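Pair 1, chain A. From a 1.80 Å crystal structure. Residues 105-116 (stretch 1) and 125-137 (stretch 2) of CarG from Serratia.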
# COMPACT_ATOMS: atom_id res chain seq x y z
N GLY A 105 19.79 -17.99 -14.60
CA GLY A 105 19.19 -19.14 -13.91
C GLY A 105 17.68 -19.30 -14.13
O GLY A 105 17.07 -18.54 -14.88
N LYS A 106 17.12 -20.29 -13.46
CA LYS A 106 15.71 -20.60 -13.63
C LYS A 106 14.80 -19.54 -13.04
O LYS A 106 15.16 -18.86 -12.07
CB LYS A 106 15.32 -21.94 -12.97
CG LYS A 106 15.82 -23.17 -13.70
CD LYS A 106 15.21 -24.39 -12.99
CE LYS A 106 15.92 -25.66 -13.39
NZ LYS A 106 15.51 -26.08 -14.75
N VAL A 107 13.68 -19.33 -13.69
CA VAL A 107 12.73 -18.33 -13.29
C VAL A 107 11.40 -19.05 -13.23
O VAL A 107 11.06 -19.78 -14.19
CB VAL A 107 12.63 -17.11 -14.28
CG1 VAL A 107 11.51 -16.19 -13.83
CG2 VAL A 107 13.93 -16.36 -14.43
N SER A 108 10.63 -18.86 -12.15
CA SER A 108 9.26 -19.31 -12.05
C SER A 108 8.28 -18.21 -12.34
O SER A 108 8.55 -17.04 -12.04
CB SER A 108 8.91 -19.88 -10.67
OG SER A 108 9.05 -18.97 -9.65
N LEU A 109 7.11 -18.62 -12.86
CA LEU A 109 6.01 -17.68 -13.12
C LEU A 109 4.81 -18.13 -12.41
O LEU A 109 4.35 -19.24 -12.67
CB LEU A 109 5.74 -17.56 -14.61
CG LEU A 109 6.82 -16.96 -15.52
CD1 LEU A 109 6.60 -17.41 -16.95
CD2 LEU A 109 6.92 -15.43 -15.41
N THR A 110 4.39 -17.32 -11.42
CA THR A 110 3.23 -17.62 -10.57
C THR A 110 2.11 -16.75 -11.09
O THR A 110 2.25 -15.52 -11.20
CB THR A 110 3.46 -17.37 -9.10
OG1 THR A 110 4.64 -18.06 -8.74
CG2 THR A 110 2.28 -17.83 -8.26
N ILE A 111 1.04 -17.40 -11.52
CA ILE A 111 -0.13 -16.78 -12.11
C ILE A 111 -1.19 -16.69 -11.05
O ILE A 111 -1.65 -17.74 -10.48
CB ILE A 111 -0.69 -17.67 -13.26
CG1 ILE A 111 0.40 -18.14 -14.24
CG2 ILE A 111 -1.88 -17.00 -13.93
CD1 ILE A 111 1.05 -17.04 -15.00
N TYR A 112 -1.67 -15.47 -10.82
CA TYR A 112 -2.76 -15.25 -9.87
C TYR A 112 -3.99 -14.77 -10.59
O TYR A 112 -3.90 -13.98 -11.54
CB TYR A 112 -2.41 -14.18 -8.86
CG TYR A 112 -1.28 -14.47 -7.94
CD1 TYR A 112 -1.49 -15.21 -6.76
CD2 TYR A 112 0.01 -14.14 -8.26
CE1 TYR A 112 -0.43 -15.51 -5.92
CE2 TYR A 112 1.07 -14.43 -7.45
CZ TYR A 112 0.84 -15.13 -6.27
OH TYR A 112 1.88 -15.41 -5.47
N ARG A 113 -5.14 -15.26 -10.15
CA ARG A 113 -6.39 -14.80 -10.68
C ARG A 113 -7.15 -14.10 -9.55
O ARG A 113 -6.94 -14.37 -8.33
CB ARG A 113 -7.18 -16.00 -11.26
CG ARG A 113 -7.70 -16.86 -10.14
CD ARG A 113 -8.57 -18.02 -10.56
NE ARG A 113 -9.25 -18.50 -9.36
CZ ARG A 113 -8.69 -19.24 -8.40
NH1 ARG A 113 -7.41 -19.66 -8.50
NH2 ARG A 113 -9.44 -19.59 -7.35
N PHE A 114 -8.09 -13.27 -9.94
CA PHE A 114 -8.90 -12.54 -9.00
C PHE A 114 -9.91 -13.46 -8.30
O PHE A 114 -10.63 -14.21 -8.99
CB PHE A 114 -9.60 -11.43 -9.68
CG PHE A 114 -10.30 -10.55 -8.75
CD1 PHE A 114 -11.61 -10.82 -8.36
CD2 PHE A 114 -9.62 -9.48 -8.19
CE1 PHE A 114 -12.24 -10.00 -7.43
CE2 PHE A 114 -10.23 -8.67 -7.29
CZ PHE A 114 -11.55 -8.93 -6.91
N LYS A 115 -10.01 -13.36 -6.99
CA LYS A 115 -10.92 -14.23 -6.20
C LYS A 115 -11.67 -13.46 -5.11
O LYS A 115 -11.07 -12.73 -4.28
CB LYS A 115 -10.17 -15.39 -5.60
CG LYS A 115 -11.05 -16.34 -4.75
CD LYS A 115 -10.32 -17.53 -4.22
CE LYS A 115 -11.33 -18.58 -3.76
NZ LYS A 115 -10.68 -19.53 -2.82
N VAL A 116 -12.99 -13.58 -5.14
CA VAL A 116 -13.83 -13.00 -4.07
C VAL A 116 -14.29 -14.05 -3.08
O VAL A 116 -14.72 -15.14 -3.51
CB VAL A 116 -15.07 -12.36 -4.68
CG1 VAL A 116 -15.85 -11.57 -3.62
CG2 VAL A 116 -14.65 -11.44 -5.77
N LEU A 125 -11.73 -10.57 1.55
CA LEU A 125 -12.85 -10.51 0.67
C LEU A 125 -12.38 -10.55 -0.79
O LEU A 125 -12.95 -11.29 -1.63
CB LEU A 125 -13.61 -9.22 0.90
CG LEU A 125 -14.77 -8.96 -0.03
CD1 LEU A 125 -15.73 -10.13 -0.00
CD2 LEU A 125 -15.42 -7.67 0.38
N TYR A 126 -11.33 -9.76 -1.07
CA TYR A 126 -10.74 -9.69 -2.44
C TYR A 126 -9.27 -10.02 -2.37
O TYR A 126 -8.50 -9.38 -1.61
CB TYR A 126 -10.88 -8.29 -3.03
CG TYR A 126 -12.29 -7.78 -3.09
CD1 TYR A 126 -13.27 -8.40 -3.85
CD2 TYR A 126 -12.64 -6.67 -2.39
CE1 TYR A 126 -14.56 -7.89 -3.92
CE2 TYR A 126 -13.93 -6.21 -2.39
CZ TYR A 126 -14.88 -6.82 -3.17
OH TYR A 126 -16.14 -6.31 -3.22
N GLU A 127 -8.86 -11.04 -3.14
CA GLU A 127 -7.45 -11.45 -3.17
C GLU A 127 -7.00 -11.96 -4.55
O GLU A 127 -7.82 -12.30 -5.38
CB GLU A 127 -7.14 -12.52 -2.10
CG GLU A 127 -7.67 -13.85 -2.54
CD GLU A 127 -7.74 -14.94 -1.46
OE1 GLU A 127 -7.37 -14.69 -0.28
OE2 GLU A 127 -8.21 -16.04 -1.85
N TRP A 128 -5.69 -12.01 -4.74
CA TRP A 128 -5.06 -12.66 -5.87
C TRP A 128 -4.78 -14.11 -5.42
O TRP A 128 -4.04 -14.38 -4.44
CB TRP A 128 -3.79 -11.97 -6.22
CG TRP A 128 -4.01 -10.66 -6.88
CD1 TRP A 128 -3.80 -9.47 -6.33
CD2 TRP A 128 -4.51 -10.44 -8.21
NE1 TRP A 128 -4.10 -8.50 -7.22
CE2 TRP A 128 -4.56 -9.05 -8.38
CE3 TRP A 128 -4.97 -11.27 -9.24
CZ2 TRP A 128 -4.96 -8.47 -9.55
CZ3 TRP A 128 -5.40 -10.72 -10.42
CH2 TRP A 128 -5.41 -9.29 -10.58
N SER A 129 -5.44 -15.05 -6.09
CA SER A 129 -5.37 -16.42 -5.72
C SER A 129 -4.55 -17.17 -6.72
O SER A 129 -4.81 -17.11 -7.92
CB SER A 129 -6.79 -17.03 -5.68
OG SER A 129 -6.76 -18.43 -5.46
N MET A 130 -3.57 -17.93 -6.24
CA MET A 130 -2.68 -18.64 -7.14
C MET A 130 -3.45 -19.66 -8.00
O MET A 130 -4.20 -20.46 -7.48
CB MET A 130 -1.54 -19.32 -6.36
CG MET A 130 -0.59 -20.02 -7.31
SD MET A 130 0.87 -20.67 -6.54
CE MET A 130 0.25 -21.31 -4.98
N SER A 131 -3.31 -19.55 -9.29
CA SER A 131 -3.88 -20.52 -10.26
C SER A 131 -2.90 -21.65 -10.56
O SER A 131 -3.27 -22.86 -10.54
CB SER A 131 -4.28 -19.87 -11.58
OG SER A 131 -5.10 -18.77 -11.34
N LYS A 132 -1.66 -21.27 -10.73
CA LYS A 132 -0.65 -22.19 -11.24
C LYS A 132 0.72 -21.49 -11.16
O LYS A 132 0.81 -20.27 -11.28
CB LYS A 132 -0.97 -22.46 -12.70
CG LYS A 132 -0.16 -23.42 -13.49
CD LYS A 132 0.17 -24.73 -12.76
CE LYS A 132 1.11 -25.58 -13.65
NZ LYS A 132 1.90 -26.64 -12.96
N THR A 133 1.78 -22.29 -10.99
CA THR A 133 3.14 -21.80 -11.13
C THR A 133 3.79 -22.67 -12.23
O THR A 133 3.51 -23.89 -12.29
CB THR A 133 3.91 -21.85 -9.82
OG1 THR A 133 3.29 -21.03 -8.84
CG2 THR A 133 5.34 -21.39 -10.00
N VAL A 134 4.50 -22.07 -13.14
CA VAL A 134 5.23 -22.77 -14.16
C VAL A 134 6.68 -22.35 -14.15
O VAL A 134 7.01 -21.26 -13.71
CB VAL A 134 4.61 -22.68 -15.56
CG1 VAL A 134 3.14 -23.02 -15.51
CG2 VAL A 134 4.83 -21.29 -16.18
N THR A 135 7.58 -23.24 -14.59
CA THR A 135 8.95 -22.90 -14.69
C THR A 135 9.19 -22.42 -16.08
O THR A 135 8.79 -23.08 -17.05
CB THR A 135 9.86 -24.10 -14.41
OG1 THR A 135 9.46 -24.72 -13.19
CG2 THR A 135 11.27 -23.69 -14.30
N ALA A 136 9.82 -21.23 -16.23
CA ALA A 136 10.10 -20.81 -17.56
C ALA A 136 11.07 -21.83 -18.24
O ALA A 136 11.89 -22.44 -17.60
CB ALA A 136 10.69 -19.41 -17.58
N GLN A 137 10.99 -21.93 -19.55
CA GLN A 137 11.76 -22.92 -20.31
C GLN A 137 13.16 -22.48 -20.69
O GLN A 137 13.92 -23.25 -21.15
CB GLN A 137 10.88 -23.41 -21.48
CG GLN A 137 9.74 -24.21 -20.87
CD GLN A 137 8.76 -24.74 -21.92
OE1 GLN A 137 9.14 -25.53 -22.77
NE2 GLN A 137 7.52 -24.30 -21.86
O HOH W 1 13.71 -20.93 -16.09
O HOH W 2 4.84 -20.14 -6.93

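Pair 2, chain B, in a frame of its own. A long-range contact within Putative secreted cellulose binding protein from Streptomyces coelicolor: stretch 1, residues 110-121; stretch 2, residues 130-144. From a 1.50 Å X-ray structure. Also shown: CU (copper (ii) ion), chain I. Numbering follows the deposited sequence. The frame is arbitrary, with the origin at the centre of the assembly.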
# COMPACT_ATOMS: atom_id res chain seq x y z
N HIS B 110 -4.00 -8.59 -13.49
CA HIS B 110 -5.09 -9.49 -13.16
C HIS B 110 -6.41 -8.73 -13.22
O HIS B 110 -6.45 -7.55 -12.86
CB HIS B 110 -4.93 -10.05 -11.74
CG HIS B 110 -3.62 -10.71 -11.46
ND1 HIS B 110 -3.26 -11.92 -12.02
CD2 HIS B 110 -2.59 -10.33 -10.68
CE1 HIS B 110 -2.06 -12.26 -11.58
NE2 HIS B 110 -1.62 -11.30 -10.80
N PRO B 111 -7.50 -9.42 -13.59
CA PRO B 111 -8.82 -8.81 -13.46
C PRO B 111 -9.31 -8.76 -11.98
O PRO B 111 -8.93 -9.59 -11.17
CB PRO B 111 -9.70 -9.76 -14.27
CG PRO B 111 -9.06 -11.09 -14.08
CD PRO B 111 -7.58 -10.82 -14.03
N GLY B 112 -10.11 -7.75 -11.63
CA GLY B 112 -10.63 -7.61 -10.27
C GLY B 112 -10.90 -6.18 -9.85
O GLY B 112 -10.90 -5.25 -10.69
N ASP B 113 -11.17 -6.03 -8.54
CA ASP B 113 -11.53 -4.77 -7.89
C ASP B 113 -10.41 -4.29 -7.01
O ASP B 113 -9.75 -5.09 -6.30
CB ASP B 113 -12.73 -4.93 -6.95
CG ASP B 113 -14.02 -5.19 -7.63
OD1 ASP B 113 -14.12 -5.02 -8.85
OD2 ASP B 113 -14.97 -5.58 -6.90
N PHE B 114 -10.22 -2.98 -6.96
CA PHE B 114 -9.41 -2.34 -5.96
C PHE B 114 -10.32 -1.70 -4.92
O PHE B 114 -11.09 -0.77 -5.22
CB PHE B 114 -8.53 -1.30 -6.63
CG PHE B 114 -7.53 -1.88 -7.56
CD1 PHE B 114 -7.82 -2.07 -8.91
CD2 PHE B 114 -6.27 -2.24 -7.11
CE1 PHE B 114 -6.89 -2.62 -9.78
CE2 PHE B 114 -5.34 -2.80 -7.97
CZ PHE B 114 -5.64 -2.99 -9.31
N ARG B 115 -10.24 -2.22 -3.70
CA ARG B 115 -11.04 -1.70 -2.58
C ARG B 115 -10.15 -0.73 -1.85
O ARG B 115 -9.12 -1.16 -1.29
CB ARG B 115 -11.45 -2.83 -1.65
CG ARG B 115 -12.41 -3.81 -2.30
CD ARG B 115 -12.66 -5.02 -1.46
NE ARG B 115 -13.47 -6.02 -2.14
CZ ARG B 115 -13.76 -7.20 -1.62
NH1 ARG B 115 -13.35 -7.52 -0.38
NH2 ARG B 115 -14.52 -8.05 -2.32
N VAL B 116 -10.57 0.52 -1.82
CA VAL B 116 -9.75 1.62 -1.31
C VAL B 116 -10.36 2.16 -0.00
O VAL B 116 -11.52 2.57 0.03
CB VAL B 116 -9.62 2.75 -2.35
CG1 VAL B 116 -8.79 3.90 -1.79
CG2 VAL B 116 -9.06 2.23 -3.69
N TYR B 117 -9.54 2.18 1.05
CA TYR B 117 -9.94 2.59 2.41
C TYR B 117 -9.09 3.70 2.99
O TYR B 117 -7.89 3.79 2.72
CB TYR B 117 -9.88 1.41 3.39
CG TYR B 117 -10.58 0.13 3.00
CD1 TYR B 117 -10.04 -0.73 2.05
CD2 TYR B 117 -11.73 -0.26 3.64
CE1 TYR B 117 -10.67 -1.94 1.73
CE2 TYR B 117 -12.37 -1.45 3.35
CZ TYR B 117 -11.83 -2.31 2.40
OH TYR B 117 -12.52 -3.49 2.11
N LEU B 118 -9.69 4.53 3.84
CA LEU B 118 -8.93 5.62 4.50
C LEU B 118 -9.15 5.54 6.00
O LEU B 118 -10.25 5.31 6.45
CB LEU B 118 -9.42 6.96 3.99
CG LEU B 118 -8.77 8.23 4.53
CD1 LEU B 118 -7.30 8.33 4.13
CD2 LEU B 118 -9.56 9.42 4.02
N THR B 119 -8.07 5.70 6.74
CA THR B 119 -8.14 5.74 8.18
C THR B 119 -9.02 6.88 8.62
O THR B 119 -9.02 7.97 8.06
CB THR B 119 -6.74 5.81 8.84
OG1 THR B 119 -6.01 6.95 8.34
CG2 THR B 119 -5.99 4.51 8.61
N LYS B 120 -9.78 6.59 9.67
CA LYS B 120 -10.75 7.55 10.22
C LYS B 120 -10.09 8.75 10.85
O LYS B 120 -8.95 8.69 11.33
CB LYS B 120 -11.62 6.85 11.24
CG LYS B 120 -12.50 5.77 10.66
CD LYS B 120 -13.30 5.06 11.73
CE LYS B 120 -14.11 3.92 11.16
NZ LYS B 120 -14.79 3.09 12.20
N PRO B 121 -10.82 9.87 10.90
CA PRO B 121 -10.30 11.02 11.59
C PRO B 121 -9.90 10.65 13.02
O PRO B 121 -10.64 9.92 13.71
CB PRO B 121 -11.48 11.99 11.61
CG PRO B 121 -12.35 11.55 10.51
CD PRO B 121 -12.20 10.08 10.41
N GLY B 130 -6.24 -1.25 12.51
CA GLY B 130 -7.24 -2.30 12.47
C GLY B 130 -8.31 -1.98 11.42
O GLY B 130 -8.46 -0.85 10.97
N TRP B 131 -9.09 -3.00 11.08
CA TRP B 131 -10.26 -2.82 10.22
C TRP B 131 -11.22 -1.75 10.76
O TRP B 131 -11.79 -0.99 9.99
CB TRP B 131 -10.99 -4.17 10.00
CG TRP B 131 -10.18 -5.14 9.21
CD1 TRP B 131 -9.42 -6.17 9.69
CD2 TRP B 131 -9.98 -5.13 7.78
NE1 TRP B 131 -8.80 -6.81 8.66
CE2 TRP B 131 -9.14 -6.22 7.47
CE3 TRP B 131 -10.49 -4.36 6.74
CZ2 TRP B 131 -8.75 -6.50 6.16
CZ3 TRP B 131 -10.10 -4.64 5.44
CH2 TRP B 131 -9.25 -5.70 5.17
N ASP B 132 -11.41 -1.65 12.07
CA ASP B 132 -12.34 -0.62 12.60
C ASP B 132 -11.76 0.79 12.59
O ASP B 132 -12.43 1.74 13.01
CB ASP B 132 -12.90 -1.00 13.97
CG ASP B 132 -11.90 -0.85 15.09
OD1 ASP B 132 -10.69 -0.73 14.84
OD2 ASP B 132 -12.34 -0.89 16.29
N ASP B 133 -10.53 0.94 12.15
CA ASP B 133 -9.97 2.27 11.94
C ASP B 133 -10.06 2.70 10.47
O ASP B 133 -9.63 3.81 10.16
CB ASP B 133 -8.50 2.25 12.32
CG ASP B 133 -8.30 1.82 13.73
OD1 ASP B 133 -7.52 0.87 13.95
OD2 ASP B 133 -8.93 2.43 14.64
N LEU B 134 -10.60 1.85 9.61
CA LEU B 134 -10.66 2.10 8.16
C LEU B 134 -12.07 2.26 7.68
O LEU B 134 -12.97 1.55 8.14
CB LEU B 134 -10.04 0.93 7.40
CG LEU B 134 -8.51 0.87 7.42
CD1 LEU B 134 -8.05 -0.49 6.93
CD2 LEU B 134 -7.88 2.01 6.63
N GLU B 135 -12.24 3.17 6.71
CA GLU B 135 -13.52 3.35 6.01
C GLU B 135 -13.31 3.16 4.50
O GLU B 135 -12.42 3.78 3.90
CB GLU B 135 -14.10 4.74 6.28
CG GLU B 135 -14.50 4.92 7.73
CD GLU B 135 -15.14 6.27 8.02
OE1 GLU B 135 -14.58 7.33 7.61
OE2 GLU B 135 -16.17 6.27 8.75
N LEU B 136 -14.12 2.27 3.91
CA LEU B 136 -14.16 2.05 2.48
C LEU B 136 -14.70 3.29 1.80
O LEU B 136 -15.83 3.70 2.06
CB LEU B 136 -15.07 0.87 2.12
CG LEU B 136 -15.18 0.51 0.63
CD1 LEU B 136 -13.86 -0.02 0.05
CD2 LEU B 136 -16.31 -0.48 0.41
N ILE B 137 -13.89 3.88 0.94
CA ILE B 137 -14.24 5.16 0.28
C ILE B 137 -14.42 5.04 -1.23
O ILE B 137 -15.04 5.89 -1.85
CB ILE B 137 -13.28 6.31 0.67
CG1 ILE B 137 -11.84 6.07 0.26
CG2 ILE B 137 -13.37 6.62 2.17
CD1 ILE B 137 -10.99 7.33 0.40
N GLN B 138 -13.93 3.95 -1.82
CA GLN B 138 -14.04 3.73 -3.25
C GLN B 138 -13.77 2.27 -3.59
O GLN B 138 -12.93 1.63 -2.97
CB GLN B 138 -13.08 4.71 -3.96
CG GLN B 138 -12.50 4.29 -5.27
CD GLN B 138 -11.45 5.27 -5.78
OE1 GLN B 138 -10.27 5.22 -5.40
NE2 GLN B 138 -11.88 6.12 -6.65
N THR B 139 -14.50 1.71 -4.55
CA THR B 139 -14.09 0.43 -5.14
C THR B 139 -13.97 0.65 -6.62
O THR B 139 -14.87 1.23 -7.20
CB THR B 139 -15.04 -0.76 -4.83
OG1 THR B 139 -15.19 -0.89 -3.41
CG2 THR B 139 -14.50 -2.06 -5.37
N VAL B 140 -12.84 0.25 -7.22
CA VAL B 140 -12.54 0.49 -8.63
C VAL B 140 -12.46 -0.84 -9.34
O VAL B 140 -11.54 -1.63 -9.11
CB VAL B 140 -11.20 1.24 -8.80
CG1 VAL B 140 -10.93 1.56 -10.27
CG2 VAL B 140 -11.23 2.49 -7.95
N THR B 141 -13.41 -1.08 -10.24
CA THR B 141 -13.50 -2.36 -10.92
C THR B 141 -12.77 -2.30 -12.26
O THR B 141 -13.12 -1.50 -13.14
CB THR B 141 -14.98 -2.77 -11.10
OG1 THR B 141 -15.62 -2.82 -9.80
CG2 THR B 141 -15.07 -4.12 -11.80
N ASN B 142 -11.75 -3.15 -12.42
CA ASN B 142 -11.02 -3.26 -13.70
C ASN B 142 -10.63 -1.92 -14.34
O ASN B 142 -11.02 -1.61 -15.48
CB ASN B 142 -11.84 -4.12 -14.66
CG ASN B 142 -11.82 -5.57 -14.28
OD1 ASN B 142 -10.75 -6.11 -13.99
ND2 ASN B 142 -12.98 -6.21 -14.30
N PRO B 143 -9.86 -1.10 -13.59
CA PRO B 143 -9.39 0.15 -14.16
C PRO B 143 -8.41 -0.10 -15.29
O PRO B 143 -7.84 -1.19 -15.38
CB PRO B 143 -8.67 0.82 -12.97
CG PRO B 143 -8.20 -0.31 -12.17
CD PRO B 143 -9.28 -1.36 -12.27
N PRO B 144 -8.21 0.91 -16.16
CA PRO B 144 -7.26 0.78 -17.26
C PRO B 144 -5.79 0.80 -16.84
O PRO B 144 -5.45 1.14 -15.68
CB PRO B 144 -7.56 2.01 -18.12
CG PRO B 144 -8.07 3.02 -17.15
CD PRO B 144 -8.82 2.25 -16.11
CU CU I . 0.40 -11.36 -9.53
O HOH W 3 -11.93 7.71 6.74
O HOH W 4 -14.89 0.62 9.99
O HOH W 5 -0.10 -13.00 -9.05

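Pair 1 and pair 2 each consist of two neighbouring antiparallel strands whose N-to-C directions diverge by 136° and 137°, with axes approaching to 4.3 and 4.4 Å; fourteen central residues superpose with an RMSD of 0.3 Å. Both ladders carry a beta bulge at the same place. In pair 1 the register slips by one between A:Ile111 and A:Tyr112, and in pair 2 between the matching B:Val116 and B:Tyr117, so that A:Ser131 and B:Ile137 are the extra residues on the second strand. Before the bulge, A:Leu109 pairs with A:Val134 as B:Phe114 does with B:Val140: A:Leu109 N donates to A:Val134 O (2.8 Å) and A:Val134 N to A:Leu109 O (2.9 Å), while B:Phe114 N reaches B:Val140 O at 2.9 Å and B:Val140 N reaches B:Phe114 O at 2.8 Å. At the bulge itself, A:Ile111 O accepts from A:Ser131 N (2.7 Å) and B:Val116 O from B:Ile137 N (2.9 Å); B:Val116 O also takes a weak bond from B:Gln138 N at 3.3 Å.

Closely matched side chains flank this irregularity: A:Ile111 and B:Val116 on one side, A:Tyr112 and B:Tyr117 on the other. A:Tyr112 and B:Tyr117 share the m rotamer, and their side-chain centres lie 0.4 Å apart. Each ring lies along the residue across from it, with A:Tyr112 CE1 4.0 Å from A:Met130 CB and B:Tyr117 CE2 3.8 Å from B:Leu136 CB. The branched leucine goes further: B:Leu136 CD1 sits over the tyrosine face, 3.9 Å from the ring centroid of B:Tyr117. B:Trp131 turns its edge toward the face of the same tyrosine. In pair 1 a tryptophan, A:Trp128, occupies the position of B:Leu134; its CB lies 3.7 Å from A:Tyr112 CB, and its CZ3 reaches to 4.3 Å from A:Phe114 CB. The smaller B:Leu134 packs against the same two positions, placing CD2 3.9 Å from B:Tyr117 CB and 3.7 Å from B:Thr119 CG2.

The residue after the tyrosine, A:Arg113 or B:Leu118, points to the opposite face of the sheet and contacts the bulge residue in both pairs. A:Arg113 lays its guanidinium over A:Ser129 CB, and its CG is 3.4 Å from A:Ser131 OG. The matching B:Leu118 makes an apolar contact instead, CB to B:Ile137 CD1 at 3.9 Å; thus the contact of an arginine with the serine at the bulge in pair 1 corresponds to a leucine-isoleucine contact in pair 2, while A:Ser129 is matched by B:Glu135.

Threonines A:Thr133 and B:Thr139 nearly coincide, yet their partners differ. A:Thr110 OG1 (2.8 Å) and A:Thr133 OG1 (2.6 Å) both hydrogen-bond water 2, which bridges the strands. B:Arg115 replaces A:Thr110, and its CG packs 4.1 Å from B:Thr139 CG2. At the next pair on the same face, B:Thr141 OG1 donates directly to B:Asp113 OD1 at 2.8 Å; the matching A:Thr135 and A:Ser108 face each other without such a bond.

Matched lysines also diverge. A:Lys115 extends beside A:Glu127, but A:Lys115 NZ stays 4.4 Å from A:Glu127 OE2, beyond a salt bridge. B:Lys120 NZ instead donates to the backbone at B:Asp132 O, 2.8 Å away.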